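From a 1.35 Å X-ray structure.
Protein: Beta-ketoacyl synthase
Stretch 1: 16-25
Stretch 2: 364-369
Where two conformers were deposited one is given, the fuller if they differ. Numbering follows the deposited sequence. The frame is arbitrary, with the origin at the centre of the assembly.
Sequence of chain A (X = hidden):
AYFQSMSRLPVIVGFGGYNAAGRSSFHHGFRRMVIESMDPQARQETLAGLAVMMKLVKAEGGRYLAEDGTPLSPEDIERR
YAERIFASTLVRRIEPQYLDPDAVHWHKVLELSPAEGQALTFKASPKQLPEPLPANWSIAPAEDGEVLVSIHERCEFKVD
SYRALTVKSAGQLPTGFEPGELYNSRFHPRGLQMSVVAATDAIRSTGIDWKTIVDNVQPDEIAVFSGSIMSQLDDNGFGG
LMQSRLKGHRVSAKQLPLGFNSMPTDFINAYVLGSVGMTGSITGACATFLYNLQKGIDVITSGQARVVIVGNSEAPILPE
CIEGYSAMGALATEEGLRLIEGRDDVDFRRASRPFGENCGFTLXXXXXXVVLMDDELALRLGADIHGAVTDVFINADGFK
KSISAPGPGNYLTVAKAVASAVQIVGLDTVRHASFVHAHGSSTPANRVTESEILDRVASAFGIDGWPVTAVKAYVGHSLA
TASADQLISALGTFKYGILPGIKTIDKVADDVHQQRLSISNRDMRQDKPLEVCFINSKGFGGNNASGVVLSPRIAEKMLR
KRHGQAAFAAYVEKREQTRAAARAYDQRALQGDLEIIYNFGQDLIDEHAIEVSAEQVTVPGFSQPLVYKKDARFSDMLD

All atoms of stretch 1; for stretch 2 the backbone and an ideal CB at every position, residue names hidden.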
ATOM      1  N   GLY A  16       6.844  14.950  14.555  1.00  9.40           N
ATOM      2  CA  GLY A  16       7.872  15.637  13.814  1.00  9.71           C
ATOM      3  C   GLY A  16       7.775  15.360  12.344  1.00 10.11           C
ATOM      4  O   GLY A  16       6.963  14.531  11.932  1.00 10.09           O
ATOM      5  N   GLY A  17       8.615  16.029  11.566  1.00  9.08           N
ATOM      6  CA  GLY A  17       8.582  15.857  10.126  1.00  9.49           C
ATOM      7  C   GLY A  17       8.862  17.153   9.406  1.00  7.80           C
ATOM      8  O   GLY A  17       9.248  18.142  10.025  1.00  8.78           O
ATOM      9  N   TYR A  18       8.639  17.143   8.094  1.00  7.51           N
ATOM     10  CA  TYR A  18       8.987  18.244   7.200  1.00  8.46           C
ATOM     11  C   TYR A  18       7.984  18.357   6.070  1.00  8.74           C
ATOM     12  O   TYR A  18       7.640  17.362   5.413  1.00  8.51           O
ATOM     13  CB  TYR A  18      10.393  18.054   6.620  1.00  9.99           C
ATOM     14  CG  TYR A  18      11.442  18.080   7.708  1.00  9.64           C
ATOM     15  CD1 TYR A  18      11.971  19.284   8.165  1.00 10.86           C
ATOM     16  CD2 TYR A  18      11.879  16.904   8.307  1.00  9.78           C
ATOM     17  CE1 TYR A  18      12.904  19.323   9.179  1.00 11.58           C
ATOM     18  CE2 TYR A  18      12.786  16.939   9.346  1.00 11.72           C
ATOM     19  CZ  TYR A  18      13.305  18.149   9.765  1.00 12.00           C
ATOM     20  OH  TYR A  18      14.228  18.208  10.786  1.00 13.77           O
ATOM     21  N   ASN A  19       7.530  19.584   5.858  1.00  8.68           N
ATOM     22  CA  ASN A  19       6.744  19.933   4.683  1.00  8.91           C
ATOM     23  C   ASN A  19       7.089  21.350   4.258  1.00  9.54           C
ATOM     24  O   ASN A  19       8.103  21.897   4.723  1.00 10.06           O
ATOM     25  CB  ASN A  19       5.252  19.712   4.927  1.00  8.40           C
ATOM     26  CG  ASN A  19       4.683  20.584   6.020  1.00  9.13           C
ATOM     27  OD1 ASN A  19       5.219  21.639   6.348  1.00  9.78           O
ATOM     28  ND2 ASN A  19       3.537  20.174   6.543  1.00 10.07           N
ATOM     29  N   ALA A  20       6.283  21.939   3.383  1.00  8.58           N
ATOM     30  CA  ALA A  20       6.592  23.256   2.838  1.00  8.25           C
ATOM     31  C   ALA A  20       6.643  24.341   3.903  1.00  8.35           C
ATOM     32  O   ALA A  20       7.179  25.416   3.648  1.00  8.81           O
ATOM     33  CB  ALA A  20       5.584  23.623   1.751  1.00  9.81           C
ATOM     34  N   ALA A  21       6.090  24.083   5.090  1.00  8.38           N
ATOM     35  CA  ALA A  21       6.102  25.083   6.167  1.00  9.72           C
ATOM     36  C   ALA A  21       7.346  24.971   7.059  1.00 10.46           C
ATOM     37  O   ALA A  21       7.585  25.831   7.891  1.00 10.97           O
ATOM     38  CB  ALA A  21       4.831  24.973   7.017  1.00 10.85           C
ATOM     39  N   GLY A  22       8.129  23.919   6.869  1.00  9.58           N
ATOM     40  CA  GLY A  22       9.340  23.676   7.642  1.00  9.81           C
ATOM     41  C   GLY A  22       9.296  22.432   8.518  1.00  9.53           C
ATOM     42  O   GLY A  22       8.630  21.443   8.205  1.00  9.69           O
ATOM     43  N   ARG A  23      10.047  22.495   9.610  1.00  9.54           N
ATOM     44  CA  ARG A  23      10.124  21.435  10.600  1.00  9.31           C
ATOM     45  C   ARG A  23       8.852  21.412  11.434  1.00  8.34           C
ATOM     46  O   ARG A  23       8.424  22.432  11.981  1.00  9.80           O
ATOM     47  CB  ARG A  23      11.331  21.629  11.511  1.00 10.17           C
ATOM     48  CG  ARG A  23      11.394  20.613  12.652  1.00  8.86           C
ATOM     49  CD  ARG A  23      12.739  20.577  13.344  1.00 10.24           C
ATOM     50  NE  ARG A  23      13.233  21.837  13.913  1.00 11.16           N
ATOM     51  CZ  ARG A  23      13.145  22.207  15.189  1.00 10.85           C
ATOM     52  NH1 ARG A  23      12.493  21.463  16.079  1.00 11.12           N
ATOM     53  NH2 ARG A  23      13.713  23.347  15.578  1.00 12.21           N
ATOM     54  N   SER A  24       8.251  20.237  11.550  1.00  9.02           N
ATOM     55  CA  SER A  24       6.990  20.121  12.270  1.00  9.99           C
ATOM     56  C   SER A  24       7.134  20.126  13.777  1.00  9.72           C
ATOM     57  O   SER A  24       6.259  20.628  14.471  1.00  9.63           O
ATOM     58  CB  SER A  24       6.293  18.830  11.866  1.00 11.81           C
ATOM     59  OG  SER A  24       5.978  18.915  10.504  1.00 12.16           O
ATOM     60  N   SER A  25       8.210  19.540  14.292  1.00  9.80           N
ATOM     61  CA  SER A  25       8.318  19.380  15.737  1.00  9.26           C
ATOM     62  C   SER A  25       8.324  20.739  16.430  1.00  9.33           C
ATOM     63  O   SER A  25       8.753  21.757  15.858  1.00  9.07           O
ATOM     64  CB  SER A  25       9.554  18.571  16.121  1.00  9.94           C
ATOM     65  OG  SER A  25      10.739  19.229  15.718  1.00 10.61           O
ATOM     66  N   UNK A 364       2.153  18.316  -3.446  1.00  8.96           N
ATOM     67  CA  UNK A 364       3.138  18.672  -2.443  1.00  9.19           C
ATOM     68  C   UNK A 364       3.882  17.445  -1.929  1.00  8.94           C
ATOM     69  O   UNK A 364       3.405  16.315  -2.034  1.00  9.79           O
ATOM     70  CB  UNK A 364       2.465  19.405  -1.281  1.00  9.19           C
ATOM     71  N   UNK A 365       5.039  17.702  -1.334  1.00  9.93           N
ATOM     72  CA  UNK A 365       5.806  16.668  -0.641  1.00  9.64           C
ATOM     73  C   UNK A 365       5.790  16.908   0.865  1.00  8.97           C
ATOM     74  O   UNK A 365       5.872  18.040   1.339  1.00 10.26           O
ATOM     75  CB  UNK A 365       7.246  16.631  -1.156  1.00  9.64           C
ATOM     76  N   UNK A 366       5.709  15.822   1.623  1.00  8.13           N
ATOM     77  CA  UNK A 366       5.702  15.901   3.080  1.00  7.66           C
ATOM     78  C   UNK A 366       6.010  14.558   3.668  1.00  7.58           C
ATOM     79  O   UNK A 366       5.585  13.529   3.135  1.00  8.65           O
ATOM     80  CB  UNK A 366       4.357  16.411   3.601  1.00  7.66           C
ATOM     81  N   UNK A 367       6.743  14.558   4.771  1.00  8.35           N
ATOM     82  CA  UNK A 367       6.845  13.365   5.605  1.00  8.97           C
ATOM     83  C   UNK A 367       6.608  13.801   7.029  1.00  8.21           C
ATOM     84  O   UNK A 367       7.223  14.748   7.507  1.00  9.40           O
ATOM     85  CB  UNK A 367       8.199  12.669   5.452  1.00  8.97           C
ATOM     86  N   UNK A 368       5.721  13.084   7.713  0.69  8.56           N
ATOM     87  CA  UNK A 368       5.252  13.443   9.048  0.69  8.76           C
ATOM     88  C   UNK A 368       5.059  12.175   9.853  0.69  9.07           C
ATOM     89  O   UNK A 368       4.565  11.193   9.315  0.69  8.78           O
ATOM     90  CB  UNK A 368       3.954  14.251   8.985  0.69  8.76           C
ATOM     91  N   UNK A 369       5.393  12.236  11.138  1.00  9.59           N
ATOM     92  CA  UNK A 369       5.164  11.138  12.075  1.00  9.89           C
ATOM     93  C   UNK A 369       4.617  11.643  13.402  1.00 10.19           C
ATOM     94  O   UNK A 369       5.004  12.706  13.882  1.00 10.76           O
ATOM     95  CB  UNK A 369       6.460  10.359  12.308  1.00  9.89           C
TER

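Position 364 has extended backbone angles (phi/psi -145/161), and its CA-to-CB bond points toward stretch 1, yet no atom of stretch 1 lies within 5.5 Å of the ideal CB. Nothing there selects a side chain, so almost any residue would suit. The deposited residue is Ala364, whose CB stays 6.1 Å from its nearest neighbour in stretch 1, CB of Ala20.

Position 365 (-111/142) sends its CB sideways, again with stretch 1 beyond 5.5 Å. Small, long or charged side chains would all fit. It is Glu365, whose carboxylate is hydrogen-bonded elsewhere in the structure. Its link to stretch 1 runs through the main chain: a water accepts from Ala20 N (2.9 Å from the water O), and its O also lies 2.8 Å from Glu365 O, bridging the two main chains.

At 366 the strand begins. The ideal CB lies 3.7 Å from Asn19 CB and 3.9 Å from Tyr18 O, which favours a compact side chain, Ala, Ser, Thr or Cys, without settling among them. The deposited Ser366 (chi1 t) brings OG to 3.4 Å from Asn19 CB, a packing contact; OG is hydrogen-bonded elsewhere.

Position 367 pairs with Tyr18 in an antiparallel, hydrogen-bonded bridge: N of 367 donates to Tyr18 O (3.0 Å, 161°) and Tyr18 N to O of 367 (2.8 Å, 162°). These bonds are blind to the side chain. The ideal CB, 4.7 Å from Tyr18 O, lies on the same sheet face as the Tyr18 side chain, and many residues would be tolerated. It is Ser367, its OG satisfied elsewhere.

Position 368 is the most informative. It pairs with Gly17 at a non-hydrogen-bonded site, CA-CA 4.2 Å, and Gly17 has no side chain to cover its face. The ideal CB is 5.0 Å from Gly17 CA and 5.3 Å from Ser24 OG, a hydroxyl able to donate. A medium or long polar side chain with an acceptor, such as Gln or Glu, is the natural candidate; Met could fill the space but not accept the proton. The deposited Gln368 (chi1 m, chi2 m in the conformer given) accepts a hydrogen bond from Ser24 OG at OE1, 2.6 Å away. OE1 also sits 3.4 Å from Gly17 CA; a CB on Gly17 would fall 2.3 Å from it, a clash.

Position 369 bridges Gly16 through two main-chain bonds, Gly16 N to O of 369 (3.0 Å) and N of 369 to Gly16 O (2.9 Å). The absence of a side chain on Gly16 leaves a large residue possible without calling for one. The deposited Tyr369 (chi1 m) starts on the face where a Gly16 side chain would lie, but its end leads away from stretch 1, and its OH is hydrogen-bonded elsewhere in the structure.

Stretch 2 (364-369) AESSQY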
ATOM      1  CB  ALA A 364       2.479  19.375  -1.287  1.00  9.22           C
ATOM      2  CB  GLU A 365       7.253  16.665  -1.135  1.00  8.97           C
ATOM      3  CG  GLU A 365       8.018  17.960  -0.901  1.00  9.77           C
ATOM      4  CD  GLU A 365       9.412  17.989  -1.515  1.00 10.36           C
ATOM      5  OE1 GLU A 365       9.818  17.027  -2.218  1.00 11.16           O
ATOM      6  OE2 GLU A 365      10.103  19.000  -1.309  1.00 10.38           O
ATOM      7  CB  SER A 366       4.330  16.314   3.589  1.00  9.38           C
ATOM      8  OG  SER A 366       4.346  16.486   5.006  1.00  8.48           O
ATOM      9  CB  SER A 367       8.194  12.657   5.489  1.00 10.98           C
ATOM     10  OG  SER A 367       8.185  11.476   6.283  1.00 11.64           O
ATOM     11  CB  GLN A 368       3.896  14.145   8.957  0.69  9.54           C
ATOM     12  CG  GLN A 368       3.846  15.419   8.145  0.69 10.38           C
ATOM     13  CD  GLN A 368       4.332  16.620   8.904  0.69 10.75           C
ATOM     14  OE1 GLN A 368       5.278  16.535   9.688  0.69 11.46           O
ATOM     15  NE2 GLN A 368       3.696  17.757   8.672  0.69 10.06           N
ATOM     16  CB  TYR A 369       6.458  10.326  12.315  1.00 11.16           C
ATOM     17  CG  TYR A 369       6.815   9.580  11.086  1.00 10.76           C
ATOM     18  CD1 TYR A 369       6.150   8.410  10.765  1.00 11.39           C
ATOM     19  CD2 TYR A 369       7.756  10.081  10.192  1.00 10.92           C
ATOM     20  CE1 TYR A 369       6.417   7.749   9.595  1.00 11.32           C
ATOM     21  CE2 TYR A 369       8.025   9.433   9.026  1.00 11.26           C
ATOM     22  CZ  TYR A 369       7.358   8.274   8.725  1.00 11.02           C
ATOM     23  OH  TYR A 369       7.595   7.598   7.543  1.00 11.83           O
TER
HETATM   24  O   HOH W   1       4.543  20.494   1.628  1.00 10.60           O
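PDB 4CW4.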